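Local structure of putative DsbA oxidoreductase SCO1869 (3GL5) at residues V5-D10 with V36-R41. The protein is a probable oxidoreductase of the DsbA family with a thioredoxin-like fold, thought to act in thiol-disulfide exchange. Residues are numbered along the deposited sequence; the frame is centred on the assembly and turned at random.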
ATOM      1  N   VAL A   5      -2.731   6.733   7.185  1.00 34.10           N
ATOM      2  CA  VAL A   5      -1.702   7.161   8.149  1.00 34.22           C
ATOM      3  C   VAL A   5      -0.405   6.310   7.967  1.00 33.78           C
ATOM      4  O   VAL A   5      -0.405   5.079   8.225  1.00 33.53           O
ATOM      5  CB  VAL A   5      -2.192   7.045   9.629  1.00 34.07           C
ATOM      6  CG1 VAL A   5      -1.042   7.317  10.601  1.00 34.24           C
ATOM      7  CG2 VAL A   5      -3.328   7.997   9.884  1.00 33.44           C
ATOM      8  N   GLU A   6       0.678   6.956   7.517  1.00 31.73           N
ATOM      9  CA  GLU A   6       1.983   6.279   7.365  1.00 30.23           C
ATOM     10  C   GLU A   6       2.877   6.518   8.578  1.00 29.00           C
ATOM     11  O   GLU A   6       2.965   7.646   9.103  1.00 28.98           O
ATOM     12  CB  GLU A   6       2.695   6.773   6.129  1.00 29.89           C
ATOM     13  CG  GLU A   6       1.831   6.701   4.865  1.00 32.33           C
ATOM     14  CD  GLU A   6       2.365   7.552   3.764  1.00 32.66           C
ATOM     15  OE1 GLU A   6       2.001   8.743   3.689  1.00 34.39           O
ATOM     16  OE2 GLU A   6       3.205   7.039   3.000  1.00 36.35           O
ATOM     17  N   ILE A   7       3.526   5.465   9.036  1.00 27.74           N
ATOM     18  CA  ILE A   7       4.312   5.558  10.265  1.00 27.92           C
ATOM     19  C   ILE A   7       5.742   5.099   9.997  1.00 27.62           C
ATOM     20  O   ILE A   7       5.990   3.890   9.832  1.00 28.59           O
ATOM     21  CB  ILE A   7       3.733   4.657  11.384  1.00 26.70           C
ATOM     22  CG1 ILE A   7       2.249   4.926  11.584  1.00 28.84           C
ATOM     23  CG2 ILE A   7       4.567   4.786  12.661  1.00 25.98           C
ATOM     24  CD1 ILE A   7       1.627   4.054  12.706  1.00 29.74           C
ATOM     25  N   TRP A   8       6.674   6.037   9.961  1.00 27.16           N
ATOM     26  CA  TRP A   8       8.106   5.683   9.831  1.00 25.97           C
ATOM     27  C   TRP A   8       8.692   5.315  11.180  1.00 25.16           C
ATOM     28  O   TRP A   8       8.477   6.025  12.140  1.00 25.38           O
ATOM     29  CB  TRP A   8       8.882   6.852   9.238  1.00 25.07           C
ATOM     30  CG  TRP A   8       8.830   6.892   7.776  1.00 25.95           C
ATOM     31  CD1 TRP A   8       9.776   6.399   6.914  1.00 27.47           C
ATOM     32  CD2 TRP A   8       7.788   7.443   6.955  1.00 23.86           C
ATOM     33  NE1 TRP A   8       9.395   6.626   5.604  1.00 24.66           N
ATOM     34  CE2 TRP A   8       8.182   7.268   5.604  1.00 24.51           C
ATOM     35  CE3 TRP A   8       6.561   8.071   7.228  1.00 24.63           C
ATOM     36  CZ2 TRP A   8       7.385   7.688   4.526  1.00 21.09           C
ATOM     37  CZ3 TRP A   8       5.778   8.506   6.158  1.00 23.30           C
ATOM     38  CH2 TRP A   8       6.173   8.294   4.834  1.00 22.68           C
ATOM     39  N   SER A   9       9.433   4.215  11.264  1.00 24.84           N
ATOM     40  CA  SER A   9      10.070   3.845  12.543  1.00 25.13           C
ATOM     41  C   SER A   9      11.253   2.921  12.285  1.00 25.25           C
ATOM     42  O   SER A   9      11.372   2.336  11.184  1.00 23.97           O
ATOM     43  CB  SER A   9       9.106   3.114  13.495  1.00 25.95           C
ATOM     44  OG  SER A   9       8.233   4.004  14.180  1.00 28.22           O
ATOM     45  N   ASP A  10      12.113   2.795  13.306  1.00 24.15           N
ATOM     46  CA  ASP A  10      13.206   1.830  13.307  1.00 25.41           C
ATOM     47  C   ASP A  10      12.949   0.862  14.437  1.00 25.91           C
ATOM     48  O   ASP A  10      12.318   1.228  15.419  1.00 26.18           O
ATOM     49  CB  ASP A  10      14.535   2.526  13.582  1.00 25.10           C
ATOM     50  CG  ASP A  10      15.708   1.777  13.032  1.00 25.90           C
ATOM     51  OD1 ASP A  10      15.594   0.583  12.662  1.00 28.22           O
ATOM     52  OD2 ASP A  10      16.799   2.382  12.976  1.00 30.88           O
ATOM     53  N   VAL A  36      -9.619   4.441   8.371  1.00 33.60           N
ATOM     54  CA  VAL A  36      -8.186   4.760   8.405  1.00 33.64           C
ATOM     55  C   VAL A  36      -7.366   3.548   7.980  1.00 34.80           C
ATOM     56  O   VAL A  36      -7.578   2.455   8.500  1.00 35.49           O
ATOM     57  CB  VAL A  36      -7.739   5.218   9.812  1.00 33.89           C
ATOM     58  CG1 VAL A  36      -6.183   5.446   9.868  1.00 34.96           C
ATOM     59  CG2 VAL A  36      -8.530   6.478  10.273  1.00 30.72           C
ATOM     60  N   GLU A  37      -6.433   3.723   7.043  1.00 34.70           N
ATOM     61  CA  GLU A  37      -5.483   2.659   6.727  1.00 34.81           C
ATOM     62  C   GLU A  37      -4.103   3.045   7.270  1.00 34.28           C
ATOM     63  O   GLU A  37      -3.641   4.147   7.028  1.00 33.90           O
ATOM     64  CB  GLU A  37      -5.376   2.470   5.229  1.00 35.42           C
ATOM     65  CG  GLU A  37      -4.716   1.153   4.874  1.00 39.92           C
ATOM     66  CD  GLU A  37      -4.048   1.144   3.508  1.00 45.55           C
ATOM     67  OE1 GLU A  37      -4.177   2.154   2.754  1.00 49.39           O
ATOM     68  OE2 GLU A  37      -3.403   0.101   3.189  1.00 46.62           O
ATOM     69  N   VAL A  38      -3.466   2.130   8.006  1.00 33.96           N
ATOM     70  CA  VAL A  38      -2.150   2.349   8.615  1.00 33.63           C
ATOM     71  C   VAL A  38      -1.105   1.585   7.792  1.00 33.76           C
ATOM     72  O   VAL A  38      -1.265   0.383   7.548  1.00 33.79           O
ATOM     73  CB  VAL A  38      -2.131   1.846  10.064  1.00 33.50           C
ATOM     74  CG1 VAL A  38      -0.740   2.026  10.700  1.00 33.31           C
ATOM     75  CG2 VAL A  38      -3.191   2.566  10.874  1.00 34.51           C
ATOM     76  N   VAL A  39      -0.064   2.281   7.341  1.00 32.48           N
ATOM     77  CA  VAL A  39       0.975   1.673   6.531  1.00 31.69           C
ATOM     78  C   VAL A  39       2.295   1.921   7.278  1.00 31.02           C
ATOM     79  O   VAL A  39       2.595   3.071   7.646  1.00 29.60           O
ATOM     80  CB  VAL A  39       1.023   2.293   5.104  1.00 31.99           C
ATOM     81  CG1 VAL A  39       2.285   1.795   4.298  1.00 32.68           C
ATOM     82  CG2 VAL A  39      -0.241   1.979   4.336  1.00 32.44           C
ATOM     83  N   HIS A  40       3.043   0.850   7.531  1.00 29.25           N
ATOM     84  CA  HIS A  40       4.351   0.970   8.181  1.00 29.59           C
ATOM     85  C   HIS A  40       5.448   1.110   7.150  1.00 29.13           C
ATOM     86  O   HIS A  40       5.360   0.518   6.059  1.00 28.41           O
ATOM     87  CB  HIS A  40       4.630  -0.200   9.130  1.00 29.86           C
ATOM     88  CG  HIS A  40       3.695  -0.243  10.280  1.00 32.51           C
ATOM     89  ND1 HIS A  40       3.660   0.750  11.233  1.00 32.82           N
ATOM     90  CD2 HIS A  40       2.696  -1.113  10.596  1.00 37.04           C
ATOM     91  CE1 HIS A  40       2.706   0.474  12.113  1.00 35.17           C
ATOM     92  NE2 HIS A  40       2.110  -0.652  11.751  1.00 37.25           N
ATOM     93  N   ARG A  41       6.464   1.894   7.517  1.00 28.36           N
ATOM     94  CA  ARG A  41       7.493   2.409   6.614  1.00 28.72           C
ATOM     95  C   ARG A  41       8.847   2.300   7.300  1.00 28.59           C
ATOM     96  O   ARG A  41       8.939   2.513   8.502  1.00 27.53           O
ATOM     97  CB  ARG A  41       7.250   3.887   6.379  1.00 29.41           C
ATOM     98  CG  ARG A  41       6.003   4.179   5.628  1.00 31.65           C
ATOM     99  CD  ARG A  41       6.363   4.041   4.218  1.00 34.78           C
ATOM    100  NE  ARG A  41       5.349   4.613   3.401  1.00 38.95           N
ATOM    101  CZ  ARG A  41       5.545   4.971   2.145  1.00 44.05           C
ATOM    102  NH1 ARG A  41       6.755   4.841   1.563  1.00 44.86           N
ATOM    103  NH2 ARG A  41       4.528   5.483   1.478  1.00 45.33           N
TER
HETATM  104  O   HOH W   1       6.196   1.502  11.744  1.00 31.75           O
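Parallel pairing of Val-5 to Trp-8 with Val-38 to Arg-41 joins the two strands of a beta-alpha-beta unit whose crossover is helix 14-28. The backbone ladder starts at Val-5 N, 2.7 Å from Glu-37 O, and passes through Val-39 N to Val-5 O, Ile-7 N to Val-39 O and Arg-41 N to Ile-7 O, ending with Ser-9 N on Arg-41 O at 3.3 Å. On the side of the sheet that carries Glu-6 and Trp-8, Arg-41 CB sits 3.4 Å from the centroid of the indole five-membered ring, almost on its normal. A bend at chi2 (-84°) carries the rest of Arg-41 along the indole; Trp-8 CZ2 lies over one guanidinium face, toward its rim, the planes 21° apart. Arg-41 NH2 and Glu-6 OE2 form a salt bridge with a weak hydrogen bond, modelled doubtfully short, carboxylate and guanidinium 51° apart. Asp-172 OD1 salt-bridges Arg-41 NH1, and its backbone O accepts a hydrogen bond from Trp-8 NE1. The pair forms the parallel, N-terminal part of the thioredoxin-like sheet, and strand 3-9 leads to the Cys-13/Cys-16 disulfide at the start of that helix. On the opposite face, Ile-7 CD1 meets Val-38 CG1 at 3.7 Å and His-40 CE1 at 3.8 Å, while Phe-23 of the helix packs against Val-5 and Val-38. A water bridges Ile-7 O and His-40 ND1.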